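Local structure of aminopeptidase-like protein (Chaetomium thermophilum, 5JM6) at the interface of chains A and B. The protein probably acts as a zinc-dependent aminopeptidase of the M18 family and assembles into dodecamers as a cargo of the Cvt pathway of selective autophagy. Coordinates in Å, arbitrary orientation; residue numbers count along the deposited sequence, not the author numbering. Chains: chain A/B, Aminopeptidase-like protein.

The interface of chains A and B. Residues chain A 166, 168, 397, 483-486, 488-489; chain B 171, 203, 205-206, 208-209, 215.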
loop_
_atom_site.group_PDB
_atom_site.type_symbol
_atom_site.label_atom_id
_atom_site.label_comp_id
_atom_site.label_asym_id
_atom_site.label_seq_id
_atom_site.Cartn_x
_atom_site.Cartn_y
_atom_site.Cartn_z
ATOM N N ASN A 166 12.408 -28.516 3.023
ATOM C CA ASN A 166 11.606 -27.557 3.742
ATOM C C ASN A 166 12.392 -27.209 4.980
ATOM O O ASN A 166 13.481 -27.740 5.182
ATOM C CB ASN A 166 10.205 -28.104 4.071
ATOM C CG ASN A 166 10.234 -29.448 4.789
ATOM O OD1 ASN A 166 11.082 -29.702 5.643
ATOM N ND2 ASN A 166 9.285 -30.313 4.449
ATOM N N THR A 168 12.454 -28.031 7.982
ATOM C CA THR A 168 12.898 -29.055 8.929
ATOM C C THR A 168 14.202 -29.742 8.499
ATOM O O THR A 168 14.794 -30.485 9.281
ATOM C CB THR A 168 11.816 -30.137 9.156
ATOM O OG1 THR A 168 11.664 -30.936 7.979
ATOM C CG2 THR A 168 10.485 -29.496 9.515
ATOM N N HIS A 397 -3.763 -32.391 15.801
ATOM C CA HIS A 397 -2.614 -31.600 16.224
ATOM C C HIS A 397 -3.007 -30.735 17.408
ATOM O O HIS A 397 -3.886 -29.883 17.291
ATOM C CB HIS A 397 -2.079 -30.728 15.089
ATOM C CG HIS A 397 -0.676 -30.259 15.315
ATOM N ND1 HIS A 397 -0.325 -29.433 16.361
ATOM C CD2 HIS A 397 0.470 -30.518 14.641
ATOM C CE1 HIS A 397 0.974 -29.199 16.319
ATOM N NE2 HIS A 397 1.480 -29.843 15.283
ATOM N N SER A 483 3.027 -34.138 11.757
ATOM C CA SER A 483 4.168 -33.568 11.042
ATOM C C SER A 483 4.483 -34.328 9.759
ATOM O O SER A 483 5.638 -34.652 9.483
ATOM C CB SER A 483 5.402 -33.532 11.946
ATOM O OG SER A 483 5.139 -32.805 13.134
ATOM N N MET A 484 3.444 -34.607 8.979
ATOM C CA MET A 484 3.600 -35.265 7.691
ATOM C C MET A 484 4.477 -34.429 6.762
ATOM O O MET A 484 4.348 -33.205 6.726
ATOM C CB MET A 484 2.230 -35.515 7.058
ATOM C CG MET A 484 2.267 -36.292 5.758
ATOM S SD MET A 484 0.614 -36.551 5.084
ATOM C CE MET A 484 -0.170 -37.439 6.428
ATOM N N HIS A 485 5.369 -35.108 6.040
ATOM C CA HIS A 485 6.332 -34.495 5.113
ATOM C C HIS A 485 7.502 -33.800 5.816
ATOM O O HIS A 485 8.341 -33.190 5.158
ATOM C CB HIS A 485 5.646 -33.524 4.143
ATOM C CG HIS A 485 4.966 -34.205 2.995
ATOM N ND1 HIS A 485 4.418 -33.513 1.937
ATOM C CD2 HIS A 485 4.750 -35.516 2.740
ATOM C CE1 HIS A 485 3.890 -34.369 1.081
ATOM N NE2 HIS A 485 4.082 -35.590 1.542
ATOM N N SER A 486 7.542 -33.845 7.143
ATOM C CA SER A 486 8.754 -33.431 7.845
ATOM C C SER A 486 9.887 -34.414 7.577
ATOM O O SER A 486 9.647 -35.568 7.219
ATOM C CB SER A 486 8.523 -33.324 9.351
ATOM O OG SER A 486 9.758 -33.171 10.032
ATOM N N ARG A 488 11.553 -35.457 9.918
ATOM C CA ARG A 488 11.305 -36.369 11.029
ATOM C C ARG A 488 9.895 -36.185 11.605
ATOM O O ARG A 488 9.593 -35.150 12.200
ATOM C CB ARG A 488 12.367 -36.156 12.108
ATOM C CG ARG A 488 12.407 -37.221 13.182
ATOM C CD ARG A 488 13.659 -37.075 14.034
ATOM N NE ARG A 488 13.739 -38.096 15.074
ATOM C CZ ARG A 488 14.421 -39.232 14.961
ATOM N NH1 ARG A 488 15.093 -39.499 13.849
ATOM N NH2 ARG A 488 14.434 -40.100 15.962
ATOM N N ALA A 489 9.059 -37.211 11.467
ATOM C CA ALA A 489 7.664 -37.167 11.909
ATOM C C ALA A 489 7.444 -38.013 13.162
ATOM O O ALA A 489 8.399 -38.512 13.757
ATOM C CB ALA A 489 6.739 -37.625 10.790
ATOM N N ASP B 171 10.409 -30.534 15.616
ATOM C CA ASP B 171 10.656 -31.940 15.272
ATOM C C ASP B 171 12.037 -32.449 15.673
ATOM O O ASP B 171 12.714 -33.132 14.903
ATOM C CB ASP B 171 10.443 -32.161 13.776
ATOM C CG ASP B 171 9.008 -31.937 13.361
ATOM O OD1 ASP B 171 8.107 -32.147 14.203
ATOM O OD2 ASP B 171 8.778 -31.557 12.196
ATOM N N ARG B 203 8.691 -33.363 22.521
ATOM C CA ARG B 203 8.786 -33.021 21.116
ATOM C C ARG B 203 7.865 -31.862 20.744
ATOM O O ARG B 203 6.719 -31.817 21.190
ATOM C CB ARG B 203 8.458 -34.263 20.300
ATOM C CG ARG B 203 8.145 -34.026 18.858
ATOM C CD ARG B 203 8.256 -35.332 18.118
ATOM N NE ARG B 203 9.485 -35.420 17.345
ATOM C CZ ARG B 203 9.526 -35.304 16.025
ATOM N NH1 ARG B 203 8.404 -35.103 15.347
ATOM N NH2 ARG B 203 10.682 -35.390 15.384
ATOM N N PRO B 205 5.965 -30.723 17.692
ATOM C CA PRO B 205 5.646 -31.191 16.340
ATOM C C PRO B 205 5.229 -30.087 15.375
ATOM O O PRO B 205 4.437 -29.216 15.735
ATOM C CB PRO B 205 4.496 -32.168 16.583
ATOM C CG PRO B 205 3.800 -31.614 17.777
ATOM C CD PRO B 205 4.862 -30.967 18.637
ATOM N N THR B 206 5.726 -30.157 14.145
ATOM C CA THR B 206 5.283 -29.264 13.083
ATOM C C THR B 206 3.909 -29.665 12.573
ATOM O O THR B 206 3.441 -30.778 12.815
ATOM C CB THR B 206 6.255 -29.244 11.890
ATOM O OG1 THR B 206 6.439 -30.577 11.400
ATOM C CG2 THR B 206 7.593 -28.663 12.293
ATOM N N ALA B 208 1.568 -30.303 9.151
ATOM C CA ALA B 208 1.744 -30.666 7.747
ATOM C C ALA B 208 1.548 -29.441 6.856
ATOM O O ALA B 208 0.742 -28.567 7.174
ATOM C CB ALA B 208 0.776 -31.770 7.356
ATOM N N PRO B 209 2.292 -29.365 5.741
ATOM C CA PRO B 209 2.163 -28.206 4.850
ATOM C C PRO B 209 0.807 -28.161 4.155
ATOM O O PRO B 209 0.403 -27.106 3.668
ATOM C CB PRO B 209 3.288 -28.413 3.826
ATOM C CG PRO B 209 4.185 -29.457 4.416
ATOM C CD PRO B 209 3.301 -30.320 5.252
ATOM N N MET B 215 4.671 -25.000 8.033
ATOM C CA MET B 215 4.831 -26.117 8.952
ATOM C C MET B 215 5.055 -25.577 10.358
ATOM O O MET B 215 4.737 -26.227 11.353
ATOM C CB MET B 215 5.999 -27.014 8.529
ATOM C CG MET B 215 5.885 -27.579 7.120
ATOM S SD MET B 215 7.236 -28.702 6.698
ATOM C CE MET B 215 6.783 -30.167 7.626
#
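B:Asp171 reaches from a loop of one subunit into the A:Ser483 to A:Ala489 segment of its neighbour, which includes the zinc ligand A:His485. Its CB lies against the backbone carbonyl of A:Arg488, and CG is set anti to its own carbonyl carbon (chi1 -65°), bringing both carboxylate oxygens between the two chains. OD1 meets the hydroxyl OG of A:Ser483 on its syn lone pair at 3.2 Å, while the backbone N of B:Thr206 donates to it from above the carboxylate plane. OD2 takes A:Ser486 OG at 2.9 Å, again from above that plane, and keeps its syn lone pair for B:Thr206 OG1 at 2.7 Å. Donors from both chains thus grip both oxygens and restrict the rotation of the carboxylate. B:Arg203 adds a same-chain salt bridge, NH1 to OD1 of B:Asp171, which would help to hold the carboxylate charged; at its in-plane edge this guanidinium makes weak hydrogen bonds to A:Arg488 O.

A:Ser483 OG, anti to its own carbonyl carbon, has one hydrogen to share between B:Asp171 OD1 and B:Thr206 O; the contact to B:Thr206 O, from above the carbonyl plane, is the shorter at 2.7 Å. Beside it, the edge of the A:His397 ring comes up to the B:Pro205-B:Thr206 backbone: NE2 lies 3.1 Å from B:Pro205 O, which it meets in the ring plane but well above the carbonyl plane, 141° at the hydrogen.

On the other flank B:Met215, bent at chi3 (75°), crosses A:Asn166 at about a right angle. Its SD rests 3.4 Å from the amide ND2, and its methyl CE packs on A:Ser486 CA. That amide is steadied within its own chain, ND2 donating to A:His485 O and OD1 accepting A:Thr168 OG1. Repeated by two-fold symmetry, the patch joins two subunits of the dodecamer and may help to position the loop carrying the zinc-binding histidine.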